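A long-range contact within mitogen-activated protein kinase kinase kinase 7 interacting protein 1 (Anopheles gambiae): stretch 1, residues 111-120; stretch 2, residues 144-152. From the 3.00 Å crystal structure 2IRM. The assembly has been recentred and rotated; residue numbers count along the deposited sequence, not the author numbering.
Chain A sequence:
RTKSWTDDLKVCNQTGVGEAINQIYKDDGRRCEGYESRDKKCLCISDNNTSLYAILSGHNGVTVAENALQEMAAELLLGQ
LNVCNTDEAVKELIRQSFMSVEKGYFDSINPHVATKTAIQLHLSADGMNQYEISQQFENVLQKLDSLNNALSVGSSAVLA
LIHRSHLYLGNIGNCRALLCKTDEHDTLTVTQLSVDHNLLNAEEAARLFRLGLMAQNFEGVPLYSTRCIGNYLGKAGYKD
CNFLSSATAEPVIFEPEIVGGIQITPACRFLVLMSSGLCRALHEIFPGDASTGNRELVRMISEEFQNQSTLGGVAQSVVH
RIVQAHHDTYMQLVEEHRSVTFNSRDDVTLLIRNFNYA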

ATOM      1  N   PRO A 111      13.146 -17.736 -14.242  1.00 44.45           N
ATOM      2  CA  PRO A 111      13.903 -17.627 -15.500  1.00 44.20           C
ATOM      3  C   PRO A 111      14.380 -16.212 -15.849  1.00 43.93           C
ATOM      4  O   PRO A 111      15.467 -16.053 -16.398  1.00 43.89           O
ATOM      5  CB  PRO A 111      12.918 -18.137 -16.557  1.00 44.12           C
ATOM      6  CG  PRO A 111      11.582 -17.999 -15.951  1.00 44.31           C
ATOM      7  CD  PRO A 111      11.763 -18.193 -14.482  1.00 44.53           C
ATOM      8  N   HIS A 112      13.581 -15.200 -15.530  1.00 43.76           N
ATOM      9  CA  HIS A 112      13.940 -13.819 -15.839  1.00 43.64           C
ATOM     10  C   HIS A 112      15.323 -13.450 -15.308  1.00 43.68           C
ATOM     11  O   HIS A 112      16.132 -12.870 -16.037  1.00 43.72           O
ATOM     12  CB  HIS A 112      12.876 -12.850 -15.321  1.00 43.47           C
ATOM     13  CG  HIS A 112      11.587 -12.923 -16.075  1.00 43.44           C
ATOM     14  ND1 HIS A 112      11.109 -11.876 -16.832  1.00 43.63           N
ATOM     15  CD2 HIS A 112      10.685 -13.926 -16.206  1.00 43.55           C
ATOM     16  CE1 HIS A 112       9.964 -12.228 -17.391  1.00 43.75           C
ATOM     17  NE2 HIS A 112       9.685 -13.467 -17.026  1.00 43.64           N
ATOM     18  N   VAL A 113      15.599 -13.806 -14.055  1.00 43.66           N
ATOM     19  CA  VAL A 113      16.917 -13.555 -13.468  1.00 43.73           C
ATOM     20  C   VAL A 113      18.000 -14.341 -14.209  1.00 43.90           C
ATOM     21  O   VAL A 113      19.078 -13.808 -14.480  1.00 43.97           O
ATOM     22  CB  VAL A 113      16.972 -13.801 -11.918  1.00 43.58           C
ATOM     23  CG1 VAL A 113      15.779 -13.162 -11.227  1.00 43.94           C
ATOM     24  CG2 VAL A 113      17.046 -15.279 -11.565  1.00 43.82           C
ATOM     25  N   ALA A 114      17.678 -15.588 -14.563  1.00 44.07           N
ATOM     26  CA  ALA A 114      18.598 -16.481 -15.253  1.00 44.13           C
ATOM     27  C   ALA A 114      18.866 -15.987 -16.660  1.00 44.34           C
ATOM     28  O   ALA A 114      19.861 -16.369 -17.269  1.00 44.42           O
ATOM     29  CB  ALA A 114      18.050 -17.889 -15.278  1.00 44.14           C
ATOM     30  N   THR A 115      17.969 -15.146 -17.169  1.00 44.74           N
ATOM     31  CA  THR A 115      18.157 -14.487 -18.459  1.00 45.17           C
ATOM     32  C   THR A 115      19.029 -13.242 -18.278  1.00 45.63           C
ATOM     33  O   THR A 115      19.946 -13.012 -19.062  1.00 45.53           O
ATOM     34  CB  THR A 115      16.801 -14.163 -19.166  1.00 45.12           C
ATOM     35  OG1 THR A 115      16.111 -15.382 -19.464  1.00 44.92           O
ATOM     36  CG2 THR A 115      17.015 -13.408 -20.474  1.00 44.76           C
ATOM     37  N   LYS A 116      18.763 -12.454 -17.239  1.00 46.36           N
ATOM     38  CA  LYS A 116      19.606 -11.295 -16.950  1.00 47.16           C
ATOM     39  C   LYS A 116      21.051 -11.736 -16.757  1.00 47.46           C
ATOM     40  O   LYS A 116      21.941 -11.303 -17.491  1.00 47.59           O
ATOM     41  CB  LYS A 116      19.132 -10.535 -15.715  1.00 47.26           C
ATOM     42  CG  LYS A 116      19.926  -9.245 -15.450  1.00 48.74           C
ATOM     43  CD  LYS A 116      20.019  -8.895 -13.951  1.00 50.83           C
ATOM     44  CE  LYS A 116      21.021  -9.797 -13.219  1.00 51.73           C
ATOM     45  NZ  LYS A 116      20.795  -9.798 -11.744  1.00 53.09           N
ATOM     46  N   THR A 117      21.273 -12.612 -15.779  1.00 47.88           N
ATOM     47  CA  THR A 117      22.617 -13.113 -15.497  1.00 48.19           C
ATOM     48  C   THR A 117      23.269 -13.762 -16.718  1.00 48.25           C
ATOM     49  O   THR A 117      24.479 -13.682 -16.880  1.00 48.49           O
ATOM     50  CB  THR A 117      22.673 -14.066 -14.270  1.00 48.22           C
ATOM     51  OG1 THR A 117      24.015 -14.537 -14.103  1.00 48.50           O
ATOM     52  CG2 THR A 117      21.762 -15.267 -14.446  1.00 48.17           C
ATOM     53  N   ALA A 118      22.464 -14.381 -17.574  1.00 48.37           N
ATOM     54  CA  ALA A 118      22.958 -14.984 -18.801  1.00 48.54           C
ATOM     55  C   ALA A 118      23.621 -13.953 -19.712  1.00 48.82           C
ATOM     56  O   ALA A 118      24.722 -14.184 -20.214  1.00 48.75           O
ATOM     57  CB  ALA A 118      21.833 -15.683 -19.527  1.00 48.49           C
ATOM     58  N   ILE A 119      22.954 -12.819 -19.911  1.00 49.38           N
ATOM     59  CA  ILE A 119      23.466 -11.768 -20.797  1.00 49.99           C
ATOM     60  C   ILE A 119      24.549 -10.930 -20.108  1.00 50.54           C
ATOM     61  O   ILE A 119      25.451 -10.397 -20.763  1.00 50.63           O
ATOM     62  CB  ILE A 119      22.323 -10.869 -21.416  1.00 49.91           C
ATOM     63  CG1 ILE A 119      22.264  -9.465 -20.803  1.00 49.78           C
ATOM     64  CG2 ILE A 119      20.970 -11.557 -21.367  1.00 49.87           C
ATOM     65  CD1 ILE A 119      22.901  -8.382 -21.680  1.00 49.45           C
ATOM     66  N   GLN A 120      24.458 -10.830 -18.785  1.00 51.21           N
ATOM     67  CA  GLN A 120      25.438 -10.088 -17.995  1.00 51.92           C
ATOM     68  C   GLN A 120      26.742 -10.868 -17.904  1.00 52.08           C
ATOM     69  O   GLN A 120      27.814 -10.289 -17.734  1.00 52.22           O
ATOM     70  CB  GLN A 120      24.889  -9.811 -16.598  1.00 52.01           C
ATOM     71  CG  GLN A 120      25.474  -8.583 -15.931  1.00 52.86           C
ATOM     72  CD  GLN A 120      24.605  -8.086 -14.791  1.00 54.75           C
ATOM     73  OE1 GLN A 120      24.127  -8.868 -13.961  1.00 55.39           O
ATOM     74  NE2 GLN A 120      24.390  -6.775 -14.743  1.00 55.74           N
TER
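Stretch 2 (144-152) LDSLNNALS

How does stretch 2 run relative to the helix of stretch 1? Residues 111-120 are helical throughout, part of a helix that extends beyond the stretch at both ends. Stretch 2 opens with a short helical segment that begins at Leu144, and its later part is loop. The two helix axes come within 10.3 Å of each other, and their N-to-C directions differ by 148°, with a signed crossing angle of -148°. The segments therefore run roughly antiparallel, so that moving forward along stretch 2 means moving back along stretch 1, from Ile119 towards His112.

What does the beginning of stretch 2 meet? Leu144 makes no contact, and its backbone serves the short helix instead, its O accepting a hydrogen bond from Asn148 N at 2.6 Å. Asp145 is the first residue to touch. Its CA-to-CB bond points sideways, but with chi1 in the t well the carboxylate comes nearer to stretch 1. There Asp145 OD1 lies 3.2 Å from Ile119 CG1 and 4.4 Å from Lys116 CG. Both neighbours are aliphatic carbons, so this is packing of a carboxylate oxygen against hydrocarbon. Lys116 NZ is no partner here; it is hydrogen-bonded elsewhere in the structure. Ser146 and Leu147 are out of reach of stretch 1.

Where do the two backbones draw closest? They do so at Asn148, whose CA is 6.5 Å from the CA of Lys116. Asn148 points its CA-to-CB bond toward stretch 1, and its amide reaches the helix backbone: Asn148 OD1 is 3.5 Å from His112 O and 3.9 Å from Lys116 N. Lys116 N already donates a hydrogen bond within its own helix, to His112 O at 2.9 Å. On the other arm of the amide, Asn148 ND2 lies 3.8 Å from Thr115 CG2. No hydrogen bond links the two stretches, so the amide fits against the helix by contact.

How does the loop complete the contact? The later residues form a loop; at Asn149 the backbone has phi/psi -79/42. The side chain of Asn149 starts sideways, but its end comes nearer and approaches the long aliphatic part of Lys116. Ala150 stays clear of the helix. Leu151 then turns toward stretch 1 and is buried: its CD2 packs 3.6 Å from Val113 CG1, an apolar contact, and lies 4.2 Å from His112 CB. Ser152 is out of reach, and the contact, which buries 378 Å² over both sides, ends with Leu151.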

ATOM      1  N   LEU A 144      17.734  -3.960 -24.143  1.00 58.53           N
ATOM      2  CA  LEU A 144      16.723  -4.833 -23.553  1.00 58.14           C
ATOM      3  C   LEU A 144      17.139  -5.326 -22.166  1.00 57.85           C
ATOM      4  O   LEU A 144      16.333  -5.896 -21.432  1.00 57.84           O
ATOM      5  CB  LEU A 144      16.409  -6.001 -24.497  1.00 58.18           C
ATOM      6  CG  LEU A 144      15.566  -5.642 -25.733  1.00 58.44           C
ATOM      7  CD1 LEU A 144      16.083  -6.314 -27.015  1.00 58.04           C
ATOM      8  CD2 LEU A 144      14.077  -5.927 -25.510  1.00 58.52           C
ATOM      9  N   ASP A 145      18.398  -5.081 -21.814  1.00 57.45           N
ATOM     10  CA  ASP A 145      18.912  -5.347 -20.475  1.00 57.10           C
ATOM     11  C   ASP A 145      18.262  -4.435 -19.418  1.00 56.85           C
ATOM     12  O   ASP A 145      18.021  -4.855 -18.282  1.00 56.60           O
ATOM     13  CB  ASP A 145      20.429  -5.170 -20.468  1.00 57.12           C
ATOM     14  CG  ASP A 145      21.085  -5.804 -19.266  1.00 57.09           C
ATOM     15  OD1 ASP A 145      21.002  -7.041 -19.120  1.00 56.62           O
ATOM     16  OD2 ASP A 145      21.696  -5.063 -18.472  1.00 57.62           O
ATOM     17  N   SER A 146      17.999  -3.186 -19.804  1.00 56.63           N
ATOM     18  CA  SER A 146      17.239  -2.248 -18.981  1.00 56.32           C
ATOM     19  C   SER A 146      15.816  -2.757 -18.857  1.00 55.99           C
ATOM     20  O   SER A 146      15.286  -2.854 -17.750  1.00 56.12           O
ATOM     21  CB  SER A 146      17.228  -0.847 -19.598  1.00 56.42           C
ATOM     22  OG  SER A 146      18.542  -0.371 -19.836  1.00 56.84           O
ATOM     23  N   LEU A 147      15.211  -3.088 -20.000  1.00 55.53           N
ATOM     24  CA  LEU A 147      13.882  -3.702 -20.043  1.00 55.12           C
ATOM     25  C   LEU A 147      13.834  -4.944 -19.163  1.00 54.66           C
ATOM     26  O   LEU A 147      12.864  -5.164 -18.430  1.00 54.47           O
ATOM     27  CB  LEU A 147      13.493  -4.063 -21.480  1.00 55.20           C
ATOM     28  CG  LEU A 147      13.003  -2.957 -22.430  1.00 55.98           C
ATOM     29  CD1 LEU A 147      11.983  -2.040 -21.725  1.00 56.41           C
ATOM     30  CD2 LEU A 147      14.156  -2.137 -23.045  1.00 56.25           C
ATOM     31  N   ASN A 148      14.906  -5.731 -19.226  1.00 54.09           N
ATOM     32  CA  ASN A 148      15.035  -6.938 -18.426  1.00 53.60           C
ATOM     33  C   ASN A 148      14.982  -6.668 -16.928  1.00 53.33           C
ATOM     34  O   ASN A 148      14.556  -7.525 -16.171  1.00 53.53           O
ATOM     35  CB  ASN A 148      16.314  -7.691 -18.786  1.00 53.62           C
ATOM     36  CG  ASN A 148      16.104  -9.192 -18.862  1.00 53.55           C
ATOM     37  OD1 ASN A 148      15.962  -9.869 -17.845  1.00 53.43           O
ATOM     38  ND2 ASN A 148      16.086  -9.720 -20.078  1.00 54.05           N
ATOM     39  N   ASN A 149      15.409  -5.484 -16.496  1.00 53.03           N
ATOM     40  CA  ASN A 149      15.221  -5.084 -15.099  1.00 52.50           C
ATOM     41  C   ASN A 149      13.786  -4.594 -14.847  1.00 52.30           C
ATOM     42  O   ASN A 149      13.542  -3.596 -14.168  1.00 52.15           O
ATOM     43  CB  ASN A 149      16.286  -4.079 -14.663  1.00 52.51           C
ATOM     44  CG  ASN A 149      17.689  -4.689 -14.625  1.00 52.75           C
ATOM     45  OD1 ASN A 149      18.619  -4.162 -15.233  1.00 53.28           O
ATOM     46  ND2 ASN A 149      17.843  -5.802 -13.911  1.00 52.87           N
ATOM     47  N   ALA A 150      12.846  -5.326 -15.446  1.00 52.06           N
ATOM     48  CA  ALA A 150      11.429  -5.253 -15.125  1.00 51.44           C
ATOM     49  C   ALA A 150      11.174  -6.045 -13.849  1.00 50.96           C
ATOM     50  O   ALA A 150      10.122  -5.909 -13.241  1.00 51.44           O
ATOM     51  CB  ALA A 150      10.597  -5.822 -16.269  1.00 51.32           C
ATOM     52  N   LEU A 151      12.138  -6.873 -13.445  1.00 49.98           N
ATOM     53  CA  LEU A 151      12.049  -7.580 -12.169  1.00 49.07           C
ATOM     54  C   LEU A 151      12.242  -6.634 -10.974  1.00 48.83           C
ATOM     55  O   LEU A 151      12.618  -7.046  -9.875  1.00 48.64           O
ATOM     56  CB  LEU A 151      13.003  -8.782 -12.118  1.00 48.88           C
ATOM     57  CG  LEU A 151      14.347  -8.721 -12.830  1.00 48.39           C
ATOM     58  CD1 LEU A 151      15.276  -7.786 -12.113  1.00 48.92           C
ATOM     59  CD2 LEU A 151      14.951 -10.095 -12.886  1.00 48.59           C
ATOM     60  N   SER A 152      11.978  -5.356 -11.218  1.00 48.53           N
ATOM     61  CA  SER A 152      11.902  -4.363 -10.163  1.00 48.44           C
ATOM     62  C   SER A 152      10.446  -4.205  -9.750  1.00 48.22           C
ATOM     63  O   SER A 152      10.136  -3.421  -8.844  1.00 48.44           O
ATOM     64  CB  SER A 152      12.416  -3.012 -10.663  1.00 48.59           C
ATOM     65  OG  SER A 152      11.432  -2.356 -11.459  1.00 49.06           O
TER